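PDB 2EW2: 2-dehydropantoate 2-reductase, putative from Enterococcus faecalis, which probably catalyses the NADPH-dependent reduction of 2-dehydropantoate (ketopantoate) to (R)-pantoate, a step in pantothenate biosynthesis. Local coordinates for residues L18-H23 and V143-D148. Residues are numbered along the deposited sequence; the frame is centred on the assembly and turned at random.
Sequences LGIMLH and VKLLGD
Ile20, on the helix, sends its terminal methyl to meet Val143 and Leu145 of the strand, and these three buried residues account for most of a small interface of 97 Å² in all. The nearer approach is tip to tip: CD1 of Ile20 stands 4.2 Å from CG2 of Val143. The same CD1 also lies 4.4 Å from CD1 of Leu145, so one methyl touches two residues that project from the same face of the strand. Reach explains why Ile20 does this. Its CG1 is turned anti to its carbonyl carbon (chi1 -71°), and the extended second torsion (166°) carries CD1 well out from the helix. That length is needed because the backbones stay far apart, with CA of Ile20 and CA of Val143 separated by 10.3 Å. The wide spacing of the methyls and the purely apolar partners mark a light hydrophobic touch between helix and strand. It is an example of how a helix of a nucleotide-binding fold can pack against a second sheet. Helix 13-24 follows strand 5-9 and a glycine-rich turn consistent with a Rossmann-type dinucleotide site. Strand 142-145 runs between strands 47-51 and 136-139 in a separate small sheet, where Leu47 and Ala49 also touch Ile20, while Ser16 and Arg17 extend the helix's contact to Val143 and Leu145 respectively.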
ATOM      1  N   LEU B  18      32.279 -21.608 -12.655  1.00 24.03           N
ATOM      2  CA  LEU B  18      32.504 -22.434 -11.476  1.00 24.93           C
ATOM      3  C   LEU B  18      32.762 -23.886 -11.885  1.00 24.78           C
ATOM      4  O   LEU B  18      33.657 -24.536 -11.347  1.00 25.09           O
ATOM      5  CB  LEU B  18      31.323 -22.340 -10.487  1.00 25.23           C
ATOM      6  CG  LEU B  18      30.902 -20.957  -9.956  1.00 27.68           C
ATOM      7  CD1 LEU B  18      30.179 -21.056  -8.617  1.00 29.11           C
ATOM      8  CD2 LEU B  18      32.043 -19.972  -9.862  1.00 28.40           C
ATOM      9  N   GLY B  19      31.993 -24.385 -12.844  1.00 24.45           N
ATOM     10  CA  GLY B  19      32.163 -25.753 -13.321  1.00 25.40           C
ATOM     11  C   GLY B  19      33.549 -26.062 -13.873  1.00 25.86           C
ATOM     12  O   GLY B  19      34.183 -27.045 -13.475  1.00 26.14           O
ATOM     13  N   ILE B  20      33.999 -25.238 -14.813  1.00 25.95           N
ATOM     14  CA  ILE B  20      35.333 -25.366 -15.404  1.00 26.73           C
ATOM     15  C   ILE B  20      36.450 -25.339 -14.354  1.00 26.37           C
ATOM     16  O   ILE B  20      37.328 -26.198 -14.358  1.00 25.98           O
ATOM     17  CB  ILE B  20      35.603 -24.253 -16.456  1.00 26.63           C
ATOM     18  CG1 ILE B  20      34.764 -24.512 -17.708  1.00 28.30           C
ATOM     19  CG2 ILE B  20      37.103 -24.235 -16.840  1.00 28.10           C
ATOM     20  CD1 ILE B  20      34.673 -23.342 -18.681  1.00 27.44           C
HETATM   21  N   MSE B  21      36.406 -24.334 -13.485  1.00 25.97           N
HETATM   22  CA  MSE B  21      37.439 -24.104 -12.490  1.00 27.04           C
HETATM   23  C   MSE B  21      37.482 -25.217 -11.441  1.00 25.96           C
HETATM   24  O   MSE B  21      38.558 -25.660 -11.053  1.00 25.36           O
HETATM   25  CB  MSE B  21      37.251 -22.727 -11.849  1.00 26.42           C
HETATM   26  CG  MSE B  21      37.401 -21.567 -12.843  1.00 26.44           C
HETATM   27 SE   MSE B  21      37.294 -19.804 -11.981  0.85 32.89          SE
HETATM   28  CE  MSE B  21      38.965 -19.813 -11.029  1.00 27.08           C
ATOM     29  N   LEU B  22      36.308 -25.676 -10.995  1.00 25.48           N
ATOM     30  CA  LEU B  22      36.236 -26.809 -10.068  1.00 24.71           C
ATOM     31  C   LEU B  22      36.674 -28.123 -10.727  1.00 25.32           C
ATOM     32  O   LEU B  22      37.214 -29.008 -10.061  1.00 25.05           O
ATOM     33  CB  LEU B  22      34.827 -26.933  -9.474  1.00 23.85           C
ATOM     34  CG  LEU B  22      34.454 -25.856  -8.447  1.00 22.69           C
ATOM     35  CD1 LEU B  22      32.931 -25.824  -8.227  1.00 19.90           C
ATOM     36  CD2 LEU B  22      35.215 -26.067  -7.118  1.00 19.79           C
ATOM     37  N   HIS B  23      36.437 -28.236 -12.031  1.00 26.32           N
ATOM     38  CA  HIS B  23      36.890 -29.373 -12.815  1.00 27.96           C
ATOM     39  C   HIS B  23      38.419 -29.359 -12.907  1.00 28.59           C
ATOM     40  O   HIS B  23      39.071 -30.393 -12.746  1.00 28.72           O
ATOM     41  CB  HIS B  23      36.249 -29.362 -14.209  1.00 28.16           C
ATOM     42  CG  HIS B  23      36.793 -30.411 -15.136  1.00 30.31           C
ATOM     43  ND1 HIS B  23      36.476 -31.750 -15.019  1.00 30.96           N
ATOM     44  CD2 HIS B  23      37.620 -30.312 -16.206  1.00 30.98           C
ATOM     45  CE1 HIS B  23      37.086 -32.429 -15.974  1.00 32.43           C
ATOM     46  NE2 HIS B  23      37.790 -31.581 -16.703  1.00 32.20           N
ATOM     47  N   VAL B 143      31.563 -19.940 -23.389  1.00 25.10           N
ATOM     48  CA  VAL B 143      31.617 -18.849 -22.423  1.00 25.43           C
ATOM     49  C   VAL B 143      32.933 -18.079 -22.499  1.00 25.42           C
ATOM     50  O   VAL B 143      33.952 -18.606 -22.967  1.00 25.75           O
ATOM     51  CB  VAL B 143      31.335 -19.320 -20.953  1.00 25.19           C
ATOM     52  CG1 VAL B 143      29.960 -19.993 -20.860  1.00 26.25           C
ATOM     53  CG2 VAL B 143      32.439 -20.247 -20.416  1.00 25.39           C
ATOM     54  N   LYS B 144      32.891 -16.834 -22.044  1.00 25.12           N
ATOM     55  CA  LYS B 144      34.059 -15.981 -22.017  1.00 25.78           C
ATOM     56  C   LYS B 144      34.289 -15.516 -20.595  1.00 25.81           C
ATOM     57  O   LYS B 144      33.393 -14.941 -19.948  1.00 26.21           O
ATOM     58  CB  LYS B 144      33.897 -14.781 -22.965  1.00 26.01           C
ATOM     59  CG  LYS B 144      35.163 -13.929 -23.094  1.00 26.76           C
ATOM     60  CD  LYS B 144      34.968 -12.776 -24.064  1.00 27.22           C
ATOM     61  CE  LYS B 144      36.315 -12.283 -24.604  1.00 30.26           C
ATOM     62  NZ  LYS B 144      36.108 -11.319 -25.726  1.00 33.41           N
ATOM     63  N   LEU B 145      35.499 -15.764 -20.121  1.00 25.96           N
ATOM     64  CA  LEU B 145      35.843 -15.558 -18.730  1.00 26.75           C
ATOM     65  C   LEU B 145      37.032 -14.627 -18.672  1.00 27.23           C
ATOM     66  O   LEU B 145      38.097 -14.955 -19.195  1.00 27.74           O
ATOM     67  CB  LEU B 145      36.187 -16.905 -18.065  1.00 26.49           C
ATOM     68  CG  LEU B 145      35.148 -18.044 -18.113  1.00 26.61           C
ATOM     69  CD1 LEU B 145      35.621 -19.248 -17.326  1.00 25.13           C
ATOM     70  CD2 LEU B 145      33.777 -17.570 -17.588  1.00 23.63           C
ATOM     71  N   LEU B 146      36.839 -13.466 -18.050  1.00 27.51           N
ATOM     72  CA  LEU B 146      37.896 -12.469 -17.905  1.00 27.97           C
ATOM     73  C   LEU B 146      37.896 -11.985 -16.474  1.00 28.25           C
ATOM     74  O   LEU B 146      36.904 -12.154 -15.759  1.00 28.03           O
ATOM     75  CB  LEU B 146      37.621 -11.263 -18.813  1.00 28.52           C
ATOM     76  CG  LEU B 146      37.594 -11.521 -20.314  1.00 29.14           C
ATOM     77  CD1 LEU B 146      37.222 -10.235 -21.063  1.00 30.79           C
ATOM     78  CD2 LEU B 146      38.967 -12.051 -20.763  1.00 32.60           C
ATOM     79  N   GLY B 147      38.996 -11.364 -16.068  1.00 27.67           N
ATOM     80  CA  GLY B 147      39.041 -10.664 -14.802  1.00 28.14           C
ATOM     81  C   GLY B 147      39.218 -11.541 -13.578  1.00 27.90           C
ATOM     82  O   GLY B 147      39.447 -12.745 -13.685  1.00 28.32           O
ATOM     83  N   ASP B 148      39.091 -10.910 -12.418  0.70 28.41           N
ATOM     84  CA  ASP B 148      39.277 -11.549 -11.131  0.70 28.68           C
ATOM     85  C   ASP B 148      37.927 -11.670 -10.423  0.70 28.10           C
ATOM     86  O   ASP B 148      36.881 -11.332 -10.981  0.70 27.93           O
ATOM     87  CB  ASP B 148      40.272 -10.742 -10.269  0.70 29.40           C
ATOM     88  CG  ASP B 148      39.823  -9.296 -10.018  0.70 31.61           C
ATOM     89  OD1 ASP B 148      38.601  -9.019  -9.967  0.70 34.69           O
ATOM     90  OD2 ASP B 148      40.701  -8.419  -9.845  0.70 34.38           O
TER